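Long-range contacts in Afp3 (Serratia entomophila, PDB 6RBN), which probably forms part of the contractile sheath that surrounds the tube of the anti-feeding prophage, a phage-tail-like injection system: residues 32-36 with 159-165; 183-189 with 202-208; 346-352 with 434-439. All coordinates share one frame; numbering follows the deposited sequence.

Interaction 1. Residues 32-36 with 159-165; sequences FVARF and PDPDETY
The R35 guanidinium lies over one face of the Y165 ring, displaced toward its rim, while the backbone carbonyl oxygen of V33 sits at the ring edge, near its plane. This is an off-centre cation-pi contact: R35 CZ stands 4.3 Å from the ring centroid, 32° off the ring normal, and the two planes are 38° apart. It joins the residue following strand 31-34, which runs parallel to 127-130 in a small mixed sheet, to the first turn of helix 163-172. The same guanidinium is the hub of a salt-bridge network with the acids of the preceding loop: R35 NH1 is 2.8 Å from D160 OD2, although the hydrogen bond itself is bent and weak, and D162 OD2 lies near the guanidinium plane as a second, long partner. An Asx turn orders this acidic loop, with D162 N donating to D160 OD2 from above the carboxylate plane. R35 NE has a weak bond to the carbonyl of E132. The Y165 hydroxyl is hydrogen-bonded to the carbonyl of L131, the residue whose backbone is hydrogen-bonded with that of A34. At F32 the contact is apolar: P159 CG packs against F32 CD1 at 3.6 Å, the two side chains crossing at about a right angle.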
loop_
_atom_site.group_PDB
_atom_site.type_symbol
_atom_site.label_atom_id
_atom_site.label_comp_id
_atom_site.label_asym_id
_atom_site.label_seq_id
_atom_site.Cartn_x
_atom_site.Cartn_y
_atom_site.Cartn_z
ATOM N N PHE D 32 -47.792 -48.978 -22.532
ATOM C CA PHE D 32 -48.796 -49.408 -23.494
ATOM C C PHE D 32 -49.169 -50.863 -23.239
ATOM O O PHE D 32 -48.339 -51.762 -23.401
ATOM C CB PHE D 32 -48.286 -49.221 -24.916
ATOM C CG PHE D 32 -48.001 -47.799 -25.264
ATOM C CD1 PHE D 32 -49.033 -46.909 -25.483
ATOM C CD2 PHE D 32 -46.704 -47.354 -25.391
ATOM C CE1 PHE D 32 -48.779 -45.601 -25.802
ATOM C CE2 PHE D 32 -46.448 -46.049 -25.721
ATOM C CZ PHE D 32 -47.486 -45.172 -25.921
ATOM N N VAL D 33 -50.415 -51.089 -22.841
ATOM C CA VAL D 33 -50.950 -52.427 -22.629
ATOM C C VAL D 33 -51.737 -52.783 -23.883
ATOM O O VAL D 33 -52.849 -52.294 -24.096
ATOM C CB VAL D 33 -51.820 -52.500 -21.373
ATOM C CG1 VAL D 33 -52.405 -53.887 -21.214
ATOM C CG2 VAL D 33 -51.012 -52.121 -20.151
ATOM N N ALA D 34 -51.157 -53.629 -24.730
ATOM C CA ALA D 34 -51.802 -54.031 -25.969
ATOM C C ALA D 34 -51.360 -55.449 -26.310
ATOM O O ALA D 34 -50.682 -56.112 -25.521
ATOM C CB ALA D 34 -51.484 -53.040 -27.092
ATOM N N ARG D 35 -51.747 -55.912 -27.496
ATOM C CA ARG D 35 -51.465 -57.283 -27.925
ATOM C C ARG D 35 -50.132 -57.327 -28.670
ATOM O O ARG D 35 -50.060 -57.479 -29.889
ATOM C CB ARG D 35 -52.599 -57.812 -28.791
ATOM C CG ARG D 35 -53.912 -58.004 -28.069
ATOM C CD ARG D 35 -54.950 -58.595 -29.006
ATOM N NE ARG D 35 -56.218 -58.869 -28.336
ATOM C CZ ARG D 35 -57.233 -58.013 -28.277
ATOM N NH1 ARG D 35 -57.133 -56.824 -28.852
ATOM N NH2 ARG D 35 -58.348 -58.349 -27.647
ATOM N N PHE D 36 -49.058 -57.195 -27.903
ATOM C CA PHE D 36 -47.716 -57.285 -28.457
ATOM C C PHE D 36 -47.271 -58.738 -28.475
ATOM O O PHE D 36 -47.461 -59.470 -27.500
ATOM C CB PHE D 36 -46.732 -56.443 -27.647
ATOM C CG PHE D 36 -47.040 -54.980 -27.659
ATOM C CD1 PHE D 36 -46.768 -54.212 -28.774
ATOM C CD2 PHE D 36 -47.594 -54.369 -26.548
ATOM C CE1 PHE D 36 -47.055 -52.866 -28.790
ATOM C CE2 PHE D 36 -47.878 -53.023 -26.556
ATOM C CZ PHE D 36 -47.609 -52.270 -27.678
ATOM N N PRO D 159 -53.315 -48.793 -25.878
ATOM C CA PRO D 159 -53.713 -48.543 -27.287
ATOM C C PRO D 159 -54.337 -49.730 -28.020
ATOM O O PRO D 159 -53.754 -50.312 -28.945
ATOM C CB PRO D 159 -52.382 -48.139 -27.919
ATOM C CG PRO D 159 -51.391 -49.008 -27.201
ATOM C CD PRO D 159 -51.900 -49.186 -25.791
ATOM N N ASP D 160 -55.563 -50.103 -27.665
ATOM C CA ASP D 160 -56.110 -51.289 -28.310
ATOM C C ASP D 160 -57.471 -50.991 -28.926
ATOM O O ASP D 160 -58.295 -50.310 -28.308
ATOM C CB ASP D 160 -56.226 -52.431 -27.302
ATOM C CG ASP D 160 -56.518 -53.758 -27.958
ATOM O OD1 ASP D 160 -55.600 -54.325 -28.583
ATOM O OD2 ASP D 160 -57.663 -54.237 -27.850
ATOM N N PRO D 161 -57.738 -51.482 -30.141
ATOM C CA PRO D 161 -59.005 -51.131 -30.805
ATOM C C PRO D 161 -60.225 -51.844 -30.249
ATOM O O PRO D 161 -61.345 -51.399 -30.521
ATOM C CB PRO D 161 -58.755 -51.529 -32.263
ATOM C CG PRO D 161 -57.740 -52.597 -32.180
ATOM C CD PRO D 161 -56.847 -52.230 -31.040
ATOM N N ASP D 162 -60.058 -52.928 -29.497
ATOM C CA ASP D 162 -61.206 -53.616 -28.920
ATOM C C ASP D 162 -61.765 -52.805 -27.757
ATOM O O ASP D 162 -61.028 -52.124 -27.042
ATOM C CB ASP D 162 -60.805 -55.015 -28.457
ATOM C CG ASP D 162 -61.999 -55.912 -28.167
ATOM O OD1 ASP D 162 -63.154 -55.477 -28.353
ATOM O OD2 ASP D 162 -61.777 -57.063 -27.741
ATOM N N GLU D 163 -63.083 -52.883 -27.571
ATOM C CA GLU D 163 -63.737 -52.067 -26.554
ATOM C C GLU D 163 -63.739 -52.761 -25.198
ATOM O O GLU D 163 -63.476 -52.124 -24.174
ATOM C CB GLU D 163 -65.164 -51.741 -26.995
ATOM C CG GLU D 163 -65.849 -50.622 -26.221
ATOM C CD GLU D 163 -66.583 -51.095 -24.982
ATOM O OE1 GLU D 163 -67.015 -52.267 -24.956
ATOM O OE2 GLU D 163 -66.735 -50.292 -24.038
ATOM N N THR D 164 -64.049 -54.057 -25.167
ATOM C CA THR D 164 -64.064 -54.797 -23.913
ATOM C C THR D 164 -62.665 -55.117 -23.406
ATOM O O THR D 164 -62.514 -55.465 -22.231
ATOM C CB THR D 164 -64.851 -56.094 -24.075
ATOM O OG1 THR D 164 -64.239 -56.902 -25.086
ATOM C CG2 THR D 164 -66.287 -55.796 -24.471
ATOM N N TYR D 165 -61.653 -55.021 -24.268
ATOM C CA TYR D 165 -60.274 -55.195 -23.829
ATOM C C TYR D 165 -59.839 -54.036 -22.944
ATOM O O TYR D 165 -59.184 -54.242 -21.919
ATOM C CB TYR D 165 -59.363 -55.302 -25.050
ATOM C CG TYR D 165 -57.913 -55.633 -24.778
ATOM C CD1 TYR D 165 -57.492 -56.947 -24.642
ATOM C CD2 TYR D 165 -56.966 -54.631 -24.654
ATOM C CE1 TYR D 165 -56.165 -57.248 -24.406
ATOM C CE2 TYR D 165 -55.645 -54.918 -24.418
ATOM C CZ TYR D 165 -55.250 -56.224 -24.293
ATOM O OH TYR D 165 -53.928 -56.499 -24.054
#

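Interaction 2. Residues 183-189 with 202-208; sequences YFLLADS and AQVAVYY
Backbone hydrogen bonds carry the pairing of L185 with V204, the well-defined bridge of a short, twisted two-stranded parallel sheet. L185 N donates to Q203 O at 2.7 Å, and A205 N to L185 O at 3.0 Å with an N-H...O angle of 166°. Further along, Y207 N reaches A187 O at 3.1 Å, whereas the bonds from A187 N to A205 O and from S189 N to Y207 O are weak. The strand axes cross at -30°, the twist of a parallel pair, and paired CA atoms keep an even spacing although some of the later bonds are bent or long.

Apolar contacts clothe both faces. L185 and V204 run alongside each other in the same direction, L185 CB to V204 CG2 4.0 Å, and A187 CB fits between V204 CG1 and V206 CG2; Y170 of helix 163-172 covers L185 and A187. On the other face, A205 CB meets F184 CE2 at 3.7 Å, and L186 CD2 touches both A205 CB and the edge of the Y207 ring. CG anti to the backbone N (chi1 -168°) carries the F184 ring over the start of the partner segment, with Q203 O over one face.

The two strands thus satisfy much of each other's backbone, while buried polar side chains take partners beyond the pair: S271 OG for D188 OD1, the Y278 hydroxyl for that of Y207, D193 and G192 for S189 OG.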
loop_
_atom_site.group_PDB
_atom_site.type_symbol
_atom_site.label_atom_id
_atom_site.label_comp_id
_atom_site.label_asym_id
_atom_site.label_seq_id
_atom_site.Cartn_x
_atom_site.Cartn_y
_atom_site.Cartn_z
ATOM N N TYR D 183 -49.656 -41.410 -11.367
ATOM C CA TYR D 183 -49.971 -41.917 -12.691
ATOM C C TYR D 183 -51.050 -41.059 -13.336
ATOM O O TYR D 183 -51.759 -40.304 -12.671
ATOM C CB TYR D 183 -50.436 -43.370 -12.634
ATOM C CG TYR D 183 -49.418 -44.307 -12.047
ATOM C CD1 TYR D 183 -48.226 -44.561 -12.702
ATOM C CD2 TYR D 183 -49.675 -44.982 -10.864
ATOM C CE1 TYR D 183 -47.293 -45.423 -12.171
ATOM C CE2 TYR D 183 -48.752 -45.855 -10.332
ATOM C CZ TYR D 183 -47.564 -46.067 -10.988
ATOM O OH TYR D 183 -46.640 -46.935 -10.459
ATOM N N PHE D 184 -51.172 -41.187 -14.653
ATOM C CA PHE D 184 -52.149 -40.398 -15.396
ATOM C C PHE D 184 -52.672 -41.268 -16.527
ATOM O O PHE D 184 -51.925 -41.606 -17.446
ATOM C CB PHE D 184 -51.520 -39.114 -15.925
ATOM C CG PHE D 184 -52.513 -38.123 -16.447
ATOM C CD1 PHE D 184 -53.238 -37.333 -15.573
ATOM C CD2 PHE D 184 -52.718 -37.973 -17.805
ATOM C CE1 PHE D 184 -54.148 -36.411 -16.040
ATOM C CE2 PHE D 184 -53.631 -37.054 -18.280
ATOM C CZ PHE D 184 -54.346 -36.274 -17.392
ATOM N N LEU D 185 -53.947 -41.634 -16.458
ATOM C CA LEU D 185 -54.557 -42.510 -17.446
ATOM C C LEU D 185 -55.042 -41.711 -18.646
ATOM O O LEU D 185 -55.637 -40.641 -18.496
ATOM C CB LEU D 185 -55.722 -43.277 -16.822
ATOM C CG LEU D 185 -56.518 -44.251 -17.690
ATOM C CD1 LEU D 185 -55.648 -45.371 -18.193
ATOM C CD2 LEU D 185 -57.679 -44.806 -16.904
ATOM N N LEU D 186 -54.782 -42.235 -19.839
ATOM C CA LEU D 186 -55.278 -41.656 -21.084
ATOM C C LEU D 186 -56.317 -42.616 -21.654
ATOM O O LEU D 186 -55.998 -43.505 -22.444
ATOM C CB LEU D 186 -54.151 -41.409 -22.071
ATOM C CG LEU D 186 -53.122 -40.360 -21.671
ATOM C CD1 LEU D 186 -52.017 -40.280 -22.700
ATOM C CD2 LEU D 186 -53.803 -39.026 -21.505
ATOM N N ALA D 187 -57.565 -42.427 -21.248
ATOM C CA ALA D 187 -58.649 -43.286 -21.689
ATOM C C ALA D 187 -59.175 -42.826 -23.043
ATOM O O ALA D 187 -58.797 -41.777 -23.566
ATOM C CB ALA D 187 -59.771 -43.305 -20.654
ATOM N N ASP D 188 -60.064 -43.635 -23.611
ATOM C CA ASP D 188 -60.620 -43.377 -24.930
ATOM C C ASP D 188 -62.123 -43.579 -24.889
ATOM O O ASP D 188 -62.597 -44.622 -24.432
ATOM C CB ASP D 188 -60.004 -44.304 -25.972
ATOM C CG ASP D 188 -58.567 -43.986 -26.242
ATOM O OD1 ASP D 188 -58.205 -42.794 -26.222
ATOM O OD2 ASP D 188 -57.772 -44.927 -26.426
ATOM N N SER D 189 -62.861 -42.591 -25.372
ATOM C CA SER D 189 -64.304 -42.719 -25.415
ATOM C C SER D 189 -64.711 -43.662 -26.540
ATOM O O SER D 189 -63.959 -43.911 -27.485
ATOM C CB SER D 189 -64.956 -41.353 -25.604
ATOM O OG SER D 189 -66.364 -41.476 -25.623
ATOM N N ALA D 202 -59.284 -36.962 -11.156
ATOM C CA ALA D 202 -58.483 -35.948 -11.826
ATOM C C ALA D 202 -57.273 -36.515 -12.553
ATOM O O ALA D 202 -56.525 -35.747 -13.158
ATOM C CB ALA D 202 -58.018 -34.896 -10.819
ATOM N N GLN D 203 -57.067 -37.827 -12.522
ATOM C CA GLN D 203 -55.908 -38.454 -13.133
ATOM C C GLN D 203 -56.205 -39.016 -14.515
ATOM O O GLN D 203 -55.391 -39.767 -15.053
ATOM C CB GLN D 203 -55.393 -39.578 -12.236
ATOM C CG GLN D 203 -54.998 -39.161 -10.834
ATOM C CD GLN D 203 -53.868 -38.164 -10.807
ATOM O OE1 GLN D 203 -54.052 -37.019 -10.411
ATOM N NE2 GLN D 203 -52.692 -38.591 -11.240
ATOM N N VAL D 204 -57.359 -38.693 -15.097
ATOM C CA VAL D 204 -57.840 -39.340 -16.312
ATOM C C VAL D 204 -58.153 -38.276 -17.353
ATOM O O VAL D 204 -58.826 -37.285 -17.051
ATOM C CB VAL D 204 -59.082 -40.212 -16.031
ATOM C CG1 VAL D 204 -59.662 -40.785 -17.309
ATOM C CG2 VAL D 204 -58.722 -41.339 -15.104
ATOM N N ALA D 205 -57.651 -38.474 -18.570
ATOM C CA ALA D 205 -57.986 -37.647 -19.721
ATOM C C ALA D 205 -58.503 -38.548 -20.831
ATOM O O ALA D 205 -57.764 -39.397 -21.338
ATOM C CB ALA D 205 -56.770 -36.855 -20.198
ATOM N N VAL D 206 -59.760 -38.361 -21.207
ATOM C CA VAL D 206 -60.414 -39.156 -22.241
ATOM C C VAL D 206 -60.211 -38.447 -23.574
ATOM O O VAL D 206 -60.094 -37.223 -23.617
ATOM C CB VAL D 206 -61.905 -39.346 -21.882
ATOM C CG1 VAL D 206 -62.639 -40.237 -22.867
ATOM C CG2 VAL D 206 -62.038 -39.888 -20.471
ATOM N N TYR D 207 -60.096 -39.210 -24.665
ATOM C CA TYR D 207 -59.932 -38.654 -26.010
ATOM C C TYR D 207 -60.837 -39.430 -26.956
ATOM O O TYR D 207 -60.631 -40.628 -27.166
ATOM C CB TYR D 207 -58.474 -38.718 -26.459
ATOM C CG TYR D 207 -57.584 -37.764 -25.703
ATOM C CD1 TYR D 207 -57.440 -36.445 -26.112
ATOM C CD2 TYR D 207 -56.916 -38.166 -24.557
ATOM C CE1 TYR D 207 -56.637 -35.568 -25.417
ATOM C CE2 TYR D 207 -56.117 -37.293 -23.852
ATOM C CZ TYR D 207 -55.984 -35.994 -24.286
ATOM O OH TYR D 207 -55.183 -35.123 -23.590
ATOM N N TYR D 208 -61.834 -38.754 -27.532
ATOM C CA TYR D 208 -62.929 -39.473 -28.179
ATOM C C TYR D 208 -62.648 -40.079 -29.559
ATOM O O TYR D 208 -62.801 -41.302 -29.682
ATOM C CB TYR D 208 -64.183 -38.588 -28.229
ATOM C CG TYR D 208 -65.257 -39.092 -29.166
ATOM C CD1 TYR D 208 -65.962 -40.254 -28.900
ATOM C CD2 TYR D 208 -65.584 -38.379 -30.307
ATOM C CE1 TYR D 208 -66.934 -40.707 -29.766
ATOM C CE2 TYR D 208 -66.562 -38.820 -31.170
ATOM C CZ TYR D 208 -67.237 -39.982 -30.892
ATOM O OH TYR D 208 -68.217 -40.423 -31.751
#

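Interaction 3. Residues 346-352 with 434-439; sequences YIPVRRL and AVRPAE
E439 OE2 is gripped twice: by the hydroxyl of Y346, which donates at 2.7 Å, and by R336 through a salt bridge. The tyrosine meets the oxygen from well above the carboxylate plane, 63° out of it. The arginine would probably favour the ionised carboxylate, which then accepts from the tyrosine. The glutamate chain, extended beyond CG, approaches Y346 from the opposite direction, with its carboxylate at the ring edge. P437 covers one face of that ring in a CH-pi contact: its CD stands 4.1 Å from the ring centroid and only 11° off the normal. R436 CG adds an oblique contact at 4.0 Å from Y346 CD2.

Y346 occupies the N-cap position of helix 347-364, so within the tail sheath C-terminal domain the contact joins the helix start to strand 437-446 and the residues leading into it. P437 and A438 also pair in an antiparallel ladder with a strand of a neighbouring Afp2 chain, carrying the sheet across the subunit interface.

In the first turn of the helix, V349 lies against R436, whose chain, bent at chi2 (90°), brings NH1 to 3.4 Å from V349 CG1. A434 CB packs between V349 CG1 and L352 CD2, 3.9 Å from the latter.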
loop_
_atom_site.group_PDB
_atom_site.type_symbol
_atom_site.label_atom_id
_atom_site.label_comp_id
_atom_site.label_asym_id
_atom_site.label_seq_id
_atom_site.Cartn_x
_atom_site.Cartn_y
_atom_site.Cartn_z
ATOM N N TYR D 346 -58.075 -28.743 -15.465
ATOM C CA TYR D 346 -57.256 -28.777 -16.665
ATOM C C TYR D 346 -56.142 -29.807 -16.553
ATOM O O TYR D 346 -55.656 -30.100 -15.458
ATOM C CB TYR D 346 -56.660 -27.402 -16.952
ATOM C CG TYR D 346 -57.697 -26.368 -17.302
ATOM C CD1 TYR D 346 -58.262 -26.331 -18.568
ATOM C CD2 TYR D 346 -58.107 -25.426 -16.373
ATOM C CE1 TYR D 346 -59.210 -25.389 -18.894
ATOM C CE2 TYR D 346 -59.054 -24.479 -16.690
ATOM C CZ TYR D 346 -59.602 -24.466 -17.952
ATOM O OH TYR D 346 -60.548 -23.522 -18.274
ATOM N N ILE D 347 -55.762 -30.360 -17.705
ATOM C CA ILE D 347 -54.589 -31.242 -17.761
ATOM C C ILE D 347 -53.285 -30.563 -17.358
ATOM O O ILE D 347 -52.549 -31.149 -16.547
ATOM C CB ILE D 347 -54.514 -31.928 -19.132
ATOM C CG1 ILE D 347 -55.762 -32.766 -19.378
ATOM C CG2 ILE D 347 -53.295 -32.820 -19.235
ATOM C CD1 ILE D 347 -55.872 -33.264 -20.788
ATOM N N PRO D 348 -52.905 -29.360 -17.863
ATOM C CA PRO D 348 -51.570 -28.849 -17.491
ATOM C C PRO D 348 -51.443 -28.402 -16.045
ATOM O O PRO D 348 -50.326 -28.343 -15.526
ATOM C CB PRO D 348 -51.368 -27.674 -18.450
ATOM C CG PRO D 348 -52.693 -27.215 -18.749
ATOM C CD PRO D 348 -53.521 -28.438 -18.842
ATOM N N VAL D 349 -52.551 -28.083 -15.379
ATOM C CA VAL D 349 -52.489 -27.786 -13.953
ATOM C C VAL D 349 -52.302 -29.071 -13.159
ATOM O O VAL D 349 -51.555 -29.110 -12.174
ATOM C CB VAL D 349 -53.751 -27.018 -13.524
ATOM C CG1 VAL D 349 -53.732 -26.711 -12.039
ATOM C CG2 VAL D 349 -53.884 -25.747 -14.331
ATOM N N ARG D 350 -52.941 -30.155 -13.598
ATOM C CA ARG D 350 -52.846 -31.423 -12.887
ATOM C C ARG D 350 -51.476 -32.068 -13.058
ATOM O O ARG D 350 -50.892 -32.552 -12.084
ATOM C CB ARG D 350 -53.945 -32.364 -13.371
ATOM C CG ARG D 350 -53.878 -33.780 -12.840
ATOM C CD ARG D 350 -54.256 -33.892 -11.375
ATOM N NE ARG D 350 -53.102 -33.812 -10.490
ATOM C CZ ARG D 350 -53.176 -33.794 -9.165
ATOM N NH1 ARG D 350 -54.356 -33.860 -8.564
ATOM N NH2 ARG D 350 -52.073 -33.719 -8.438
ATOM N N ARG D 351 -50.945 -32.082 -14.279
ATOM C CA ARG D 351 -49.653 -32.709 -14.517
ATOM C C ARG D 351 -48.476 -31.845 -14.087
ATOM O O ARG D 351 -47.355 -32.352 -14.033
ATOM C CB ARG D 351 -49.498 -33.082 -15.993
ATOM C CG ARG D 351 -50.406 -34.212 -16.428
ATOM C CD ARG D 351 -50.199 -34.578 -17.884
ATOM N NE ARG D 351 -48.886 -35.164 -18.126
ATOM C CZ ARG D 351 -47.937 -34.587 -18.854
ATOM N NH1 ARG D 351 -48.158 -33.411 -19.419
ATOM N NH2 ARG D 351 -46.770 -35.192 -19.023
ATOM N N LEU D 352 -48.693 -30.562 -13.798
ATOM C CA LEU D 352 -47.650 -29.768 -13.163
ATOM C C LEU D 352 -47.445 -30.206 -11.721
ATOM O O LEU D 352 -46.309 -30.387 -11.271
ATOM C CB LEU D 352 -47.998 -28.284 -13.219
ATOM C CG LEU D 352 -47.014 -27.336 -12.541
ATOM C CD1 LEU D 352 -45.666 -27.376 -13.222
ATOM C CD2 LEU D 352 -47.570 -25.932 -12.524
ATOM N N ALA D 434 -50.544 -22.225 -9.958
ATOM C CA ALA D 434 -50.403 -22.446 -11.387
ATOM C C ALA D 434 -51.286 -21.488 -12.175
ATOM O O ALA D 434 -52.216 -20.878 -11.642
ATOM C CB ALA D 434 -50.754 -23.892 -11.745
ATOM N N VAL D 435 -50.980 -21.360 -13.462
ATOM C CA VAL D 435 -51.712 -20.494 -14.376
ATOM C C VAL D 435 -52.595 -21.369 -15.261
ATOM O O VAL D 435 -52.226 -22.497 -15.607
ATOM C CB VAL D 435 -50.743 -19.602 -15.188
ATOM C CG1 VAL D 435 -49.819 -20.417 -16.088
ATOM C CG2 VAL D 435 -51.482 -18.523 -15.974
ATOM N N ARG D 436 -53.811 -20.865 -15.577
ATOM C CA ARG D 436 -54.798 -21.597 -16.352
ATOM C C ARG D 436 -54.806 -21.123 -17.800
ATOM O O ARG D 436 -54.595 -19.937 -18.070
ATOM C CB ARG D 436 -56.197 -21.423 -15.750
ATOM C CG ARG D 436 -56.474 -22.284 -14.528
ATOM C CD ARG D 436 -56.105 -21.579 -13.241
ATOM N NE ARG D 436 -56.572 -22.311 -12.072
ATOM C CZ ARG D 436 -55.825 -23.165 -11.386
ATOM N NH1 ARG D 436 -54.572 -23.385 -11.748
ATOM N NH2 ARG D 436 -56.326 -23.794 -10.333
ATOM N N PRO D 437 -55.039 -22.016 -18.759
ATOM C CA PRO D 437 -54.985 -21.620 -20.167
ATOM C C PRO D 437 -56.220 -20.851 -20.610
ATOM O O PRO D 437 -57.288 -20.920 -20.004
ATOM C CB PRO D 437 -54.888 -22.959 -20.903
ATOM C CG PRO D 437 -55.543 -23.918 -20.001
ATOM C CD PRO D 437 -55.215 -23.471 -18.613
ATOM N N ALA D 438 -56.044 -20.104 -21.699
ATOM C CA ALA D 438 -57.128 -19.376 -22.350
ATOM C C ALA D 438 -57.734 -20.275 -23.412
ATOM O O ALA D 438 -57.120 -20.516 -24.454
ATOM C CB ALA D 438 -56.627 -18.082 -22.985
ATOM N N GLU D 439 -58.945 -20.755 -23.165
ATOM C CA GLU D 439 -59.603 -21.645 -24.104
ATOM C C GLU D 439 -60.806 -21.026 -24.794
ATOM O O GLU D 439 -61.392 -21.671 -25.658
ATOM C CB GLU D 439 -60.009 -22.941 -23.403
ATOM C CG GLU D 439 -60.901 -22.741 -22.217
ATOM C CD GLU D 439 -61.290 -24.045 -21.567
ATOM O OE1 GLU D 439 -60.913 -25.108 -22.099
ATOM O OE2 GLU D 439 -61.957 -24.005 -20.517
#

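In the fold
The three contacts follow one another along the chain. Interaction 1 leads into interaction 2 through helix 163-172, which is followed by strand 185-188; their centres are 15 Å apart and their nearest atoms about 6 Å, without touching. Interactions 2 and 3 are equally spaced by centres but do touch: I347 CD1 packs 3.7 Å from A205 CB, and R350 CD lies 3.3 Å from Q203 OE1, seating the start of helix 347-364 on the parallel sheet. Interactions 1 and 3 lie on opposite sides of the chain's centre, 29 Å apart between centres. Interaction 3 alone meets other subunits: neighbouring Afp2 chains reach it, whereas interactions 1 and 2 are touched by none.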